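Local coordinates for endoribonuclease MazF4 (Mycobacterium tuberculosis, PDB 5XE2), which cleaves single-stranded mRNA within the sequence UCGCU as the toxin of a type II toxin-antitoxin system, neutralised by its cognate antitoxin MazE4, at residues M3-C14 / K76-V86. Sequence-based numbering, arbitrary orientation.
Sequences MNAPLRGQVYRC and KDELGDYLGEV
Tyr-12 and Tyr-82 pair across two antiparallel strands, 10-14 and 82-85. Their rings meet obliquely, centroids 5.5 Å apart and planes at 53°. Tyr-82 CD1 lies over one face of the Tyr-12 ring, towards its rim, while Gly-80 O sits at the ring edge. The Tyr-82 side chain swings away from its own backbone N (chi1 171°). This sets its ring over Gly-84 N and brings Tyr-82 CE1 to 3.6 Å from Gln-10 CG. Gln-10 is fixed in turn by its amide oxygen. Gln-10 OE1 accepts from Tyr-12 OH at 2.5 Å and from Leu-7 N, and the two donors approach opposite faces of the amide plane. Gln-10 thus ties the type II turn 7-10 to the tyrosine pair.

Backbone bonds hold the ladder together. Val-86 N donates to Gly-9 O, Leu-83 N to Val-11 O, and Arg-13 N to Asp-81 O. Gly-9 has a positive phi, which suits the turn. The Arg-13 side chain runs beside that of Asp-81, pointing the same way, and Arg-13 NH1 forms a salt bridge to Asp-81 OD2 at 3.1 Å. The carboxylate oxygen lies at the guanidinium edge. Leu-79 puts CD2 3.5 Å from Cys-14 SG and CD1 against the Pro-6 ring.

At the far end, the extended Lys-76 chain crosses Met-3 at about a right angle. Lys-76 NZ donates to Asn-4 O at 2.7 Å, and also to the carbonyls of Asn-32 and Thr-35. Three carbonyls thus gather round this buried ammonium group, joining the N-terminal arm to the end of helix 29-34.

Within the chain, strand 82-85 is an outermost strand of the six-stranded antiparallel sheet of this MazF-family toxin. Strand 10-14 lies between it and strand 21-25, and Val-86 packs on helix 88-101.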
ATOM      1  N   MET A   3       4.293  22.957  -0.858  1.00 27.32           N
ATOM      2  CA  MET A   3       3.081  22.150  -0.811  1.00 27.43           C
ATOM      3  C   MET A   3       2.917  21.606   0.606  1.00 25.96           C
ATOM      4  O   MET A   3       3.843  21.668   1.425  1.00 25.06           O
ATOM      5  CB  MET A   3       3.153  21.010  -1.837  1.00 29.39           C
ATOM      6  CG  MET A   3       4.389  20.137  -1.738  1.00 30.57           C
ATOM      7  SD  MET A   3       4.510  18.904  -3.052  1.00 33.69           S
ATOM      8  CE  MET A   3       6.197  18.384  -2.743  1.00 33.18           C
ATOM      9  N   ASN A   4       1.741  21.074   0.899  1.00 24.03           N
ATOM     10  CA  ASN A   4       1.450  20.575   2.243  1.00 23.12           C
ATOM     11  C   ASN A   4       2.372  19.400   2.605  1.00 22.32           C
ATOM     12  O   ASN A   4       2.905  18.723   1.718  1.00 21.70           O
ATOM     13  CB  ASN A   4      -0.029  20.189   2.355  1.00 23.73           C
ATOM     14  CG  ASN A   4      -0.970  21.367   2.102  1.00 24.33           C
ATOM     15  OD1 ASN A   4      -0.566  22.535   2.159  1.00 23.80           O
ATOM     16  ND2 ASN A   4      -2.232  21.063   1.801  1.00 24.73           N
ATOM     17  N   ALA A   5       2.590  19.204   3.903  1.00 21.42           N
ATOM     18  CA  ALA A   5       3.460  18.153   4.430  1.00 21.36           C
ATOM     19  C   ALA A   5       2.695  17.300   5.439  1.00 21.34           C
ATOM     20  O   ALA A   5       2.888  17.435   6.647  1.00 20.53           O
ATOM     21  CB  ALA A   5       4.699  18.756   5.079  1.00 21.54           C
ATOM     22  N   PRO A   6       1.814  16.413   4.947  1.00 21.26           N
ATOM     23  CA  PRO A   6       1.099  15.541   5.886  1.00 21.25           C
ATOM     24  C   PRO A   6       2.033  14.584   6.623  1.00 20.68           C
ATOM     25  O   PRO A   6       3.133  14.290   6.148  1.00 20.60           O
ATOM     26  CB  PRO A   6       0.102  14.787   4.995  1.00 20.96           C
ATOM     27  CG  PRO A   6       0.611  14.944   3.609  1.00 21.19           C
ATOM     28  CD  PRO A   6       1.343  16.243   3.561  1.00 21.20           C
ATOM     29  N   LEU A   7       1.581  14.114   7.779  1.00 20.15           N
ATOM     30  CA  LEU A   7       2.369  13.246   8.646  1.00 19.37           C
ATOM     31  C   LEU A   7       1.755  11.859   8.805  1.00 18.71           C
ATOM     32  O   LEU A   7       0.525  11.700   8.865  1.00 17.83           O
ATOM     33  CB  LEU A   7       2.537  13.901  10.025  1.00 19.73           C
ATOM     34  CG  LEU A   7       3.193  15.284  10.018  1.00 20.26           C
ATOM     35  CD1 LEU A   7       3.082  15.936  11.390  1.00 20.80           C
ATOM     36  CD2 LEU A   7       4.652  15.171   9.595  1.00 20.44           C
ATOM     37  N   ARG A   8       2.628  10.860   8.904  1.00 17.83           N
ATOM     38  CA  ARG A   8       2.221   9.492   9.198  1.00 17.63           C
ATOM     39  C   ARG A   8       1.396   9.488  10.489  1.00 17.67           C
ATOM     40  O   ARG A   8       1.734  10.194  11.445  1.00 16.86           O
ATOM     41  CB  ARG A   8       3.443   8.593   9.336  1.00 17.75           C
ATOM     42  CG  ARG A   8       3.126   7.119   9.241  1.00 17.75           C
ATOM     43  CD  ARG A   8       4.375   6.281   9.044  1.00 17.70           C
ATOM     44  NE  ARG A   8       4.018   4.899   8.744  1.00 17.81           N
ATOM     45  CZ  ARG A   8       3.670   3.968   9.635  1.00 17.83           C
ATOM     46  NH1 ARG A   8       3.621   4.231  10.944  1.00 17.84           N
ATOM     47  NH2 ARG A   8       3.366   2.745   9.206  1.00 17.38           N
ATOM     48  N   GLY A   9       0.280   8.760  10.484  1.00 17.17           N
ATOM     49  CA  GLY A   9      -0.628   8.728  11.636  1.00 17.63           C
ATOM     50  C   GLY A   9      -1.779   9.728  11.601  1.00 17.90           C
ATOM     51  O   GLY A   9      -2.726   9.593  12.373  1.00 17.70           O
ATOM     52  N   GLN A  10      -1.706  10.730  10.724  1.00 18.12           N
ATOM     53  CA  GLN A  10      -2.801  11.687  10.555  1.00 18.80           C
ATOM     54  C   GLN A  10      -3.920  11.122   9.696  1.00 18.63           C
ATOM     55  O   GLN A  10      -3.681  10.282   8.811  1.00 18.29           O
ATOM     56  CB  GLN A  10      -2.299  12.978   9.933  1.00 19.31           C
ATOM     57  CG  GLN A  10      -1.313  13.729  10.811  1.00 19.88           C
ATOM     58  CD  GLN A  10      -0.868  15.042  10.193  1.00 20.77           C
ATOM     59  OE1 GLN A  10      -0.922  15.224   8.972  1.00 19.43           O
ATOM     60  NE2 GLN A  10      -0.394  15.963  11.038  1.00 21.85           N
ATOM     61  N   VAL A  11      -5.135  11.619   9.945  1.00 18.89           N
ATOM     62  CA  VAL A  11      -6.347  11.178   9.253  1.00 19.07           C
ATOM     63  C   VAL A  11      -7.003  12.369   8.556  1.00 19.69           C
ATOM     64  O   VAL A  11      -7.253  13.402   9.185  1.00 19.50           O
ATOM     65  CB  VAL A  11      -7.351  10.508  10.228  1.00 19.39           C
ATOM     66  CG1 VAL A  11      -8.638  10.114   9.505  1.00 19.59           C
ATOM     67  CG2 VAL A  11      -6.729   9.283  10.887  1.00 20.00           C
ATOM     68  N   TYR A  12      -7.287  12.209   7.265  1.00 20.47           N
ATOM     69  CA  TYR A  12      -7.915  13.244   6.446  1.00 22.19           C
ATOM     70  C   TYR A  12      -9.168  12.719   5.737  1.00 24.28           C
ATOM     71  O   TYR A  12      -9.165  11.588   5.231  1.00 24.18           O
ATOM     72  CB  TYR A  12      -6.925  13.745   5.387  1.00 22.08           C
ATOM     73  CG  TYR A  12      -5.735  14.493   5.947  1.00 22.08           C
ATOM     74  CD1 TYR A  12      -4.590  13.813   6.365  1.00 21.70           C
ATOM     75  CD2 TYR A  12      -5.748  15.885   6.045  1.00 22.01           C
ATOM     76  CE1 TYR A  12      -3.488  14.498   6.867  1.00 22.31           C
ATOM     77  CE2 TYR A  12      -4.662  16.582   6.558  1.00 22.13           C
ATOM     78  CZ  TYR A  12      -3.532  15.892   6.965  1.00 22.56           C
ATOM     79  OH  TYR A  12      -2.460  16.593   7.474  1.00 22.06           O
ATOM     80  N   ARG A  13     -10.219  13.544   5.684  1.00 26.84           N
ATOM     81  CA  ARG A  13     -11.381  13.287   4.818  1.00 29.32           C
ATOM     82  C   ARG A  13     -10.979  13.472   3.369  1.00 30.22           C
ATOM     83  O   ARG A  13     -10.417  14.497   3.027  1.00 32.12           O
ATOM     84  CB  ARG A  13     -12.546  14.244   5.122  1.00 31.35           C
ATOM     85  CG  ARG A  13     -13.315  13.899   6.380  1.00 33.71           C
ATOM     86  CD  ARG A  13     -14.533  14.785   6.604  1.00 35.06           C
ATOM     87  NE  ARG A  13     -15.682  14.436   5.753  1.00 36.98           N
ATOM     88  CZ  ARG A  13     -16.260  15.216   4.829  1.00 37.36           C
ATOM     89  NH1 ARG A  13     -15.828  16.456   4.567  1.00 38.68           N
ATOM     90  NH2 ARG A  13     -17.304  14.743   4.149  1.00 37.35           N
ATOM     91  N   CYS A  14     -11.265  12.491   2.518  1.00 31.58           N
ATOM     92  CA  CYS A  14     -10.904  12.567   1.099  1.00 33.15           C
ATOM     93  C   CYS A  14     -11.997  11.951   0.231  1.00 35.22           C
ATOM     94  O   CYS A  14     -12.473  10.857   0.530  1.00 34.67           O
ATOM     95  CB  CYS A  14      -9.582  11.840   0.848  1.00 33.54           C
ATOM     96  SG  CYS A  14      -8.259  12.250   2.021  1.00 34.80           S
ATOM     97  N   LYS A  76      -1.959  14.977  -2.897  1.00 21.20           N
ATOM     98  CA  LYS A  76      -2.062  15.974  -1.827  1.00 22.82           C
ATOM     99  C   LYS A  76      -3.273  16.870  -2.004  1.00 23.92           C
ATOM    100  O   LYS A  76      -3.913  17.235  -1.030  1.00 23.07           O
ATOM    101  CB  LYS A  76      -0.794  16.822  -1.755  1.00 22.99           C
ATOM    102  CG  LYS A  76       0.333  16.104  -1.059  1.00 23.42           C
ATOM    103  CD  LYS A  76       1.581  16.952  -0.939  1.00 22.99           C
ATOM    104  CE  LYS A  76       2.631  16.156  -0.187  1.00 22.60           C
ATOM    105  NZ  LYS A  76       3.912  16.895  -0.025  1.00 22.59           N
ATOM    106  N   ASP A  77      -3.562  17.208  -3.261  1.00 26.79           N
ATOM    107  CA  ASP A  77      -4.802  17.895  -3.677  1.00 29.30           C
ATOM    108  C   ASP A  77      -6.120  17.188  -3.293  1.00 28.77           C
ATOM    109  O   ASP A  77      -7.157  17.842  -3.167  1.00 29.06           O
ATOM    110  CB  ASP A  77      -4.781  18.161  -5.201  1.00 31.75           C
ATOM    111  CG  ASP A  77      -4.617  16.879  -6.036  1.00 35.06           C
ATOM    112  OD1 ASP A  77      -3.800  16.006  -5.662  1.00 37.07           O
ATOM    113  OD2 ASP A  77      -5.288  16.756  -7.083  1.00 39.47           O
ATOM    114  N   GLU A  78      -6.082  15.867  -3.127  1.00 27.94           N
ATOM    115  CA  GLU A  78      -7.242  15.082  -2.684  1.00 27.30           C
ATOM    116  C   GLU A  78      -7.448  15.066  -1.159  1.00 26.20           C
ATOM    117  O   GLU A  78      -8.472  14.568  -0.690  1.00 25.89           O
ATOM    118  CB  GLU A  78      -7.137  13.634  -3.211  1.00 28.17           C
ATOM    119  CG  GLU A  78      -7.112  13.543  -4.735  1.00 29.12           C
ATOM    120  CD  GLU A  78      -7.000  12.116  -5.271  1.00 30.77           C
ATOM    121  OE1 GLU A  78      -6.006  11.421  -4.956  1.00 29.91           O
ATOM    122  OE2 GLU A  78      -7.894  11.698  -6.048  1.00 31.11           O
ATOM    123  N   LEU A  79      -6.490  15.575  -0.381  1.00 24.76           N
ATOM    124  CA  LEU A  79      -6.616  15.573   1.077  1.00 24.01           C
ATOM    125  C   LEU A  79      -7.506  16.741   1.500  1.00 23.67           C
ATOM    126  O   LEU A  79      -7.286  17.873   1.070  1.00 23.53           O
ATOM    127  CB  LEU A  79      -5.249  15.643   1.760  1.00 23.43           C
ATOM    128  CG  LEU A  79      -4.283  14.490   1.444  1.00 23.37           C
ATOM    129  CD1 LEU A  79      -2.971  14.706   2.169  1.00 23.26           C
ATOM    130  CD2 LEU A  79      -4.856  13.117   1.787  1.00 23.09           C
ATOM    131  N   GLY A  80      -8.522  16.439   2.310  1.00 22.93           N
ATOM    132  CA  GLY A  80      -9.525  17.423   2.745  1.00 22.59           C
ATOM    133  C   GLY A  80      -9.324  17.741   4.212  1.00 23.01           C
ATOM    134  O   GLY A  80      -8.188  18.009   4.641  1.00 21.61           O
ATOM    135  N   ASP A  81     -10.409  17.671   4.987  1.00 23.65           N
ATOM    136  CA  ASP A  81     -10.396  18.070   6.406  1.00 24.45           C
ATOM    137  C   ASP A  81      -9.461  17.183   7.230  1.00 25.89           C
ATOM    138  O   ASP A  81      -9.491  15.965   7.086  1.00 25.05           O
ATOM    139  CB  ASP A  81     -11.801  17.979   7.022  1.00 24.99           C
ATOM    140  CG  ASP A  81     -12.843  18.801   6.274  1.00 25.77           C
ATOM    141  OD1 ASP A  81     -12.525  19.905   5.779  1.00 26.40           O
ATOM    142  OD2 ASP A  81     -13.999  18.340   6.195  1.00 27.54           O
ATOM    143  N   TYR A  82      -8.634  17.804   8.071  1.00 27.73           N
ATOM    144  CA  TYR A  82      -7.770  17.090   9.031  1.00 31.48           C
ATOM    145  C   TYR A  82      -8.582  16.666  10.265  1.00 33.83           C
ATOM    146  O   TYR A  82      -9.165  17.519  10.942  1.00 38.12           O
ATOM    147  CB  TYR A  82      -6.592  17.963   9.461  1.00 31.35           C
ATOM    148  CG  TYR A  82      -5.787  17.384  10.608  1.00 32.41           C
ATOM    149  CD1 TYR A  82      -5.050  16.216  10.444  1.00 31.65           C
ATOM    150  CD2 TYR A  82      -5.775  17.999  11.870  1.00 33.54           C
ATOM    151  CE1 TYR A  82      -4.319  15.678  11.492  1.00 32.80           C
ATOM    152  CE2 TYR A  82      -5.043  17.465  12.925  1.00 33.53           C
ATOM    153  CZ  TYR A  82      -4.314  16.306  12.729  1.00 33.14           C
ATOM    154  OH  TYR A  82      -3.581  15.764  13.756  1.00 34.06           O
ATOM    155  N   LEU A  83      -8.605  15.365  10.554  1.00 31.86           N
ATOM    156  CA  LEU A  83      -9.481  14.798  11.584  1.00 31.48           C
ATOM    157  C   LEU A  83      -8.795  14.421  12.896  1.00 31.23           C
ATOM    158  O   LEU A  83      -9.472  14.198  13.900  1.00 32.01           O
ATOM    159  CB  LEU A  83     -10.187  13.564  11.032  1.00 31.54           C
ATOM    160  CG  LEU A  83     -11.067  13.745   9.794  1.00 32.16           C
ATOM    161  CD1 LEU A  83     -11.919  12.503   9.602  1.00 31.86           C
ATOM    162  CD2 LEU A  83     -11.947  14.983   9.904  1.00 33.42           C
ATOM    163  N   GLY A  84      -7.470  14.345  12.891  1.00 29.94           N
ATOM    164  CA  GLY A  84      -6.718  14.018  14.085  1.00 29.32           C
ATOM    165  C   GLY A  84      -5.584  13.066  13.788  1.00 28.72           C
ATOM    166  O   GLY A  84      -5.300  12.750  12.627  1.00 27.57           O
ATOM    167  N   GLU A  85      -4.951  12.619  14.865  1.00 27.82           N
ATOM    168  CA  GLU A  85      -3.742  11.827  14.818  1.00 27.99           C
ATOM    169  C   GLU A  85      -3.927  10.586  15.684  1.00 26.84           C
ATOM    170  O   GLU A  85      -4.294  10.683  16.856  1.00 25.25           O
ATOM    171  CB  GLU A  85      -2.580  12.661  15.330  1.00 30.16           C
ATOM    172  CG  GLU A  85      -1.219  12.013  15.148  1.00 32.26           C
ATOM    173  CD  GLU A  85      -0.075  12.952  15.478  1.00 34.32           C
ATOM    174  OE1 GLU A  85      -0.325  14.155  15.739  1.00 35.14           O
ATOM    175  OE2 GLU A  85       1.085  12.479  15.469  1.00 35.40           O
ATOM    176  N   VAL A  86      -3.671   9.427  15.088  1.00 24.34           N
ATOM    177  CA  VAL A  86      -3.801   8.147  15.766  1.00 23.52           C
ATOM    178  C   VAL A  86      -2.669   7.997  16.783  1.00 23.23           C
ATOM    179  O   VAL A  86      -1.555   8.494  16.563  1.00 22.40           O
ATOM    180  CB  VAL A  86      -3.830   7.005  14.718  1.00 23.43           C
ATOM    181  CG1 VAL A  86      -3.700   5.642  15.355  1.00 23.68           C
ATOM    182  CG2 VAL A  86      -5.126   7.085  13.924  1.00 22.96           C
TER